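Local coordinates for protein rhizavidin (Rhizobium etli, PDB 3EW1) that binds biotin with high affinity as a dimeric member of the avidin family, at residues Ser16-Ile28 and Glu115-Thr127. Numbering follows the deposited sequence.
Sequences SSSWQNQSGSTMI and EQGQDTFQYVPTT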
loop_
_atom_site.group_PDB
_atom_site.type_symbol
_atom_site.label_atom_id
_atom_site.label_comp_id
_atom_site.label_asym_id
_atom_site.label_seq_id
_atom_site.Cartn_x
_atom_site.Cartn_y
_atom_site.Cartn_z
ATOM N N SER B 16 8.163 6.091 -14.777
ATOM C CA SER B 16 7.186 5.226 -15.375
ATOM C C SER B 16 7.947 3.964 -15.694
ATOM O O SER B 16 8.922 4.018 -16.433
ATOM C CB SER B 16 6.678 5.865 -16.648
ATOM O OG SER B 16 5.961 7.042 -16.346
ATOM N N SER B 17 7.574 2.841 -15.104
ATOM C CA SER B 17 8.389 1.627 -15.278
ATOM C C SER B 17 7.601 0.354 -15.120
ATOM O O SER B 17 6.649 0.290 -14.346
ATOM C CB SER B 17 9.579 1.648 -14.306
ATOM O OG SER B 17 9.185 1.846 -12.960
ATOM N N SER B 18 8.050 -0.671 -15.826
ATOM C CA SER B 18 7.447 -2.000 -15.804
ATOM C C SER B 18 8.369 -2.998 -15.111
ATOM O O SER B 18 9.621 -2.843 -15.131
ATOM C CB SER B 18 7.182 -2.471 -17.227
ATOM O OG SER B 18 6.290 -1.550 -17.853
ATOM N N TRP B 19 7.757 -4.030 -14.543
ATOM C CA TRP B 19 8.398 -4.968 -13.635
ATOM C C TRP B 19 7.746 -6.328 -13.795
ATOM O O TRP B 19 6.526 -6.419 -14.105
ATOM C CB TRP B 19 8.252 -4.481 -12.184
ATOM C CG TRP B 19 8.760 -3.092 -12.016
ATOM C CD1 TRP B 19 8.084 -1.945 -12.281
ATOM C CD2 TRP B 19 10.079 -2.682 -11.592
ATOM N NE1 TRP B 19 8.872 -0.853 -12.032
ATOM C CE2 TRP B 19 10.109 -1.280 -11.631
ATOM C CE3 TRP B 19 11.222 -3.371 -11.162
ATOM C CZ2 TRP B 19 11.220 -0.541 -11.271
ATOM C CZ3 TRP B 19 12.342 -2.635 -10.808
ATOM C CH2 TRP B 19 12.342 -1.231 -10.867
ATOM N N GLN B 20 8.554 -7.377 -13.631
ATOM C CA GLN B 20 8.090 -8.766 -13.665
ATOM C C GLN B 20 8.613 -9.512 -12.447
ATOM O O GLN B 20 9.823 -9.467 -12.174
ATOM C CB GLN B 20 8.589 -9.461 -14.934
ATOM C CG GLN B 20 8.039 -10.856 -15.078
ATOM C CD GLN B 20 8.771 -11.644 -16.131
ATOM O OE1 GLN B 20 8.152 -12.216 -17.017
ATOM N NE2 GLN B 20 10.106 -11.674 -16.041
ATOM N N ASN B 21 7.751 -10.194 -11.690
ATOM C CA ASN B 21 8.267 -11.022 -10.583
ATOM C C ASN B 21 8.582 -12.458 -11.017
ATOM O O ASN B 21 8.389 -12.820 -12.182
ATOM C CB ASN B 21 7.402 -10.964 -9.303
ATOM C CG ASN B 21 6.095 -11.733 -9.415
ATOM O OD1 ASN B 21 5.905 -12.556 -10.293
ATOM N ND2 ASN B 21 5.155 -11.431 -8.514
ATOM N N GLN B 22 9.088 -13.250 -10.076
ATOM C CA GLN B 22 9.507 -14.624 -10.337
ATOM C C GLN B 22 8.386 -15.590 -10.743
ATOM O O GLN B 22 8.660 -16.716 -11.222
ATOM C CB GLN B 22 10.279 -15.148 -9.118
ATOM C CG GLN B 22 9.417 -15.547 -7.899
ATOM C CD GLN B 22 8.722 -14.347 -7.197
ATOM O OE1 GLN B 22 9.298 -13.271 -7.060
ATOM N NE2 GLN B 22 7.496 -14.557 -6.746
ATOM N N SER B 23 7.134 -15.166 -10.535
ATOM C CA SER B 23 5.960 -15.976 -10.853
ATOM C C SER B 23 5.389 -15.586 -12.191
ATOM O O SER B 23 4.395 -16.193 -12.682
ATOM C CB SER B 23 4.879 -15.777 -9.791
ATOM O OG SER B 23 5.343 -16.110 -8.504
ATOM N N GLY B 24 5.979 -14.550 -12.783
ATOM C CA GLY B 24 5.532 -14.087 -14.085
ATOM C C GLY B 24 4.509 -12.971 -13.995
ATOM O O GLY B 24 4.045 -12.456 -15.014
ATOM N N SER B 25 4.186 -12.571 -12.770
ATOM C CA SER B 25 3.275 -11.455 -12.604
ATOM C C SER B 25 3.985 -10.174 -13.010
ATOM O O SER B 25 5.215 -10.078 -12.892
ATOM C CB SER B 25 2.779 -11.381 -11.168
ATOM O OG SER B 25 2.020 -12.542 -10.875
ATOM N N THR B 26 3.224 -9.230 -13.559
ATOM C CA THR B 26 3.789 -7.945 -13.978
ATOM C C THR B 26 3.069 -6.763 -13.330
ATOM O O THR B 26 1.877 -6.848 -12.922
ATOM C CB THR B 26 3.751 -7.791 -15.514
ATOM O OG1 THR B 26 2.406 -8.015 -15.974
ATOM C CG2 THR B 26 4.713 -8.775 -16.188
ATOM N N MET B 27 3.796 -5.671 -13.168
ATOM C CA MET B 27 3.172 -4.446 -12.774
ATOM C C MET B 27 3.750 -3.284 -13.546
ATOM O O MET B 27 4.924 -3.321 -13.954
ATOM C CB MET B 27 3.250 -4.232 -11.268
ATOM C CG MET B 27 4.643 -3.981 -10.745
ATOM S SD MET B 27 4.596 -3.733 -8.939
ATOM C CE MET B 27 6.335 -3.502 -8.589
ATOM N N ILE B 28 2.927 -2.287 -13.787
ATOM C CA ILE B 28 3.326 -1.101 -14.453
ATOM C C ILE B 28 3.098 -0.009 -13.468
ATOM O O ILE B 28 1.957 0.161 -13.043
ATOM C CB ILE B 28 2.485 -0.850 -15.721
ATOM C CG1 ILE B 28 2.763 -1.988 -16.706
ATOM C CG2 ILE B 28 2.845 0.537 -16.298
ATOM C CD1 ILE B 28 1.987 -1.988 -18.051
ATOM N N GLU B 115 -2.119 -14.800 4.517
ATOM C CA GLU B 115 -1.031 -15.640 4.007
ATOM C C GLU B 115 0.211 -14.728 3.766
ATOM O O GLU B 115 0.063 -13.561 3.478
ATOM C CB GLU B 115 -1.487 -16.312 2.713
ATOM C CG GLU B 115 -0.430 -17.008 1.901
ATOM C CD GLU B 115 -0.305 -18.486 2.219
ATOM O OE1 GLU B 115 -0.367 -18.862 3.414
ATOM O OE2 GLU B 115 -0.133 -19.274 1.261
ATOM N N GLN B 116 1.421 -15.260 3.903
ATOM C CA GLN B 116 2.641 -14.457 3.734
ATOM C C GLN B 116 3.546 -15.048 2.700
ATOM O O GLN B 116 3.547 -16.260 2.495
ATOM C CB GLN B 116 3.422 -14.400 5.036
ATOM C CG GLN B 116 2.598 -13.960 6.235
ATOM C CD GLN B 116 3.467 -13.659 7.426
ATOM O OE1 GLN B 116 4.362 -14.436 7.758
ATOM N NE2 GLN B 116 3.231 -12.520 8.065
ATOM N N GLY B 117 4.338 -14.187 2.067
ATOM C CA GLY B 117 5.293 -14.636 1.049
ATOM C C GLY B 117 6.315 -13.585 0.669
ATOM O O GLY B 117 6.406 -12.538 1.286
ATOM N N GLN B 118 7.085 -13.888 -0.363
ATOM C CA GLN B 118 8.073 -12.968 -0.876
ATOM C C GLN B 118 8.010 -12.929 -2.383
ATOM O O GLN B 118 7.844 -13.973 -3.030
ATOM C CB GLN B 118 9.474 -13.424 -0.485
ATOM C CG GLN B 118 9.834 -13.258 0.970
ATOM C CD GLN B 118 10.527 -14.504 1.481
ATOM O OE1 GLN B 118 11.760 -14.566 1.575
ATOM N NE2 GLN B 118 9.733 -15.534 1.768
ATOM N N ASP B 119 8.192 -11.736 -2.947
ATOM C CA ASP B 119 8.278 -11.558 -4.399
ATOM C C ASP B 119 9.464 -10.654 -4.665
ATOM O O ASP B 119 9.680 -9.700 -3.929
ATOM C CB ASP B 119 7.069 -10.803 -4.957
ATOM C CG ASP B 119 5.866 -11.660 -5.172
ATOM O OD1 ASP B 119 5.906 -12.890 -5.003
ATOM O OD2 ASP B 119 4.822 -11.067 -5.514
ATOM N N THR B 120 10.195 -10.938 -5.744
ATOM C CA THR B 120 11.221 -10.036 -6.248
ATOM C C THR B 120 10.896 -9.699 -7.691
ATOM O O THR B 120 10.772 -10.605 -8.526
ATOM C CB THR B 120 12.634 -10.685 -6.154
ATOM O OG1 THR B 120 12.937 -10.886 -4.778
ATOM C CG2 THR B 120 13.738 -9.784 -6.800
ATOM N N PHE B 121 10.806 -8.396 -7.974
ATOM C CA PHE B 121 10.434 -7.863 -9.274
ATOM C C PHE B 121 11.674 -7.389 -10.019
ATOM O O PHE B 121 12.416 -6.606 -9.460
ATOM C CB PHE B 121 9.479 -6.659 -9.069
ATOM C CG PHE B 121 8.135 -7.038 -8.517
ATOM C CD1 PHE B 121 7.923 -7.152 -7.127
ATOM C CD2 PHE B 121 7.104 -7.347 -9.363
ATOM C CE1 PHE B 121 6.650 -7.508 -6.598
ATOM C CE2 PHE B 121 5.817 -7.697 -8.822
ATOM C CZ PHE B 121 5.649 -7.805 -7.457
ATOM N N GLN B 122 11.828 -7.804 -11.284
ATOM C CA GLN B 122 12.901 -7.295 -12.141
ATOM C C GLN B 122 12.381 -6.202 -13.059
ATOM O O GLN B 122 11.262 -6.316 -13.608
ATOM C CB GLN B 122 13.447 -8.422 -13.035
ATOM C CG GLN B 122 13.945 -9.595 -12.263
ATOM C CD GLN B 122 15.078 -9.271 -11.311
ATOM O OE1 GLN B 122 15.987 -8.502 -11.631
ATOM N NE2 GLN B 122 15.034 -9.865 -10.132
ATOM N N TYR B 123 13.182 -5.156 -13.256
ATOM C CA TYR B 123 12.850 -4.098 -14.176
ATOM C C TYR B 123 12.764 -4.671 -15.583
ATOM O O TYR B 123 13.615 -5.495 -15.978
ATOM C CB TYR B 123 13.898 -2.972 -14.097
ATOM C CG TYR B 123 13.732 -1.936 -15.159
ATOM C CD1 TYR B 123 14.495 -1.984 -16.332
ATOM C CD2 TYR B 123 12.777 -0.925 -15.026
ATOM C CE1 TYR B 123 14.341 -1.042 -17.321
ATOM C CE2 TYR B 123 12.596 0.029 -16.017
ATOM C CZ TYR B 123 13.375 -0.037 -17.176
ATOM O OH TYR B 123 13.207 0.934 -18.178
ATOM N N VAL B 124 11.750 -4.229 -16.331
ATOM C CA VAL B 124 11.519 -4.628 -17.718
ATOM C C VAL B 124 11.642 -3.404 -18.635
ATOM O O VAL B 124 10.861 -2.474 -18.526
ATOM C CB VAL B 124 10.099 -5.269 -17.835
ATOM C CG1 VAL B 124 9.704 -5.510 -19.284
ATOM C CG2 VAL B 124 10.036 -6.539 -17.019
ATOM N N PRO B 125 12.629 -3.400 -19.566
ATOM C CA PRO B 125 12.809 -2.267 -20.477
ATOM C C PRO B 125 11.644 -2.144 -21.463
ATOM O O PRO B 125 11.058 -3.160 -21.840
ATOM C CB PRO B 125 14.099 -2.624 -21.243
ATOM C CG PRO B 125 14.717 -3.752 -20.477
ATOM C CD PRO B 125 13.616 -4.470 -19.803
ATOM N N THR B 126 11.314 -0.914 -21.856
ATOM C CA THR B 126 10.236 -0.653 -22.813
ATOM C C THR B 126 10.607 -1.128 -24.205
ATOM O O THR B 126 11.740 -0.905 -24.651
ATOM C CB THR B 126 9.973 0.876 -22.934
ATOM O OG1 THR B 126 9.850 1.456 -21.622
ATOM C CG2 THR B 126 8.730 1.147 -23.722
ATOM N N THR B 127 9.675 -1.780 -24.887
ATOM C CA THR B 127 9.834 -2.041 -26.306
ATOM C C THR B 127 9.349 -0.798 -27.062
ATOM O O THR B 127 8.374 -0.162 -26.665
ATOM C CB THR B 127 9.062 -3.300 -26.705
ATOM O OG1 THR B 127 9.565 -4.409 -25.941
ATOM C CG2 THR B 127 9.199 -3.589 -28.199
HETATM O O HOH W 1 10.964 2.425 -18.171
HETATM O O HOH W 2 9.772 -0.057 -18.172
HETATM O O HOH W 3 4.118 -15.263 -5.822
#
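The F121 ring is sandwiched: M27 CE sits over its centre, 4.0 Å from the ring centroid, with SD following in a Met-aromatic contact, while N21 CB covers the opposite face nearer the rim. W19 presents one face of its indole to Y123, whose CA and CB lie over it and whose ring comes in edge-on, the two planes 78° apart. At the edge of the tyrosine ring, in its plane, sits S17 CB. These rings line the seam where the antiparallel avidin barrel closes, its first strand, 15-21, lying against its last, 111-124. Q20 and Q122 hold that seam with a reciprocal pair of backbone bonds, Q122 N giving to Q20 O at 2.8 Å. W19 CG lies beside its own backbone N (chi1 -54°), which lays the indole against Y123 and lets NE1 donate to S17 OG at 2.9 Å. A leucine in place of W19 would probably leave S17 OG without that donor and open a gap beside Y123, whose CB and ring edge would lose the indole face they pack on.

Beyond F121 the contact turns polar and reaches two residues of the biotin site, N21 and D119. N21 bonds only weakly through ND2 to D119 OD2, which also accepts from W85. N21 OD1 is gripped from opposite faces of its amide by S23 N and S25 N; the first bond makes an Asx turn, and together they fix the amide's rotation at the start of the type I turn N21-G24. Q22, with its chain bent at chi2 (-68°), folds back over the last strand and holds it with both ends of its amide: OE1 accepts from T120 N at 2.8 Å, and NE2 donates to D119 OD1 at 2.9 Å, meeting that oxygen from above the carboxylate plane.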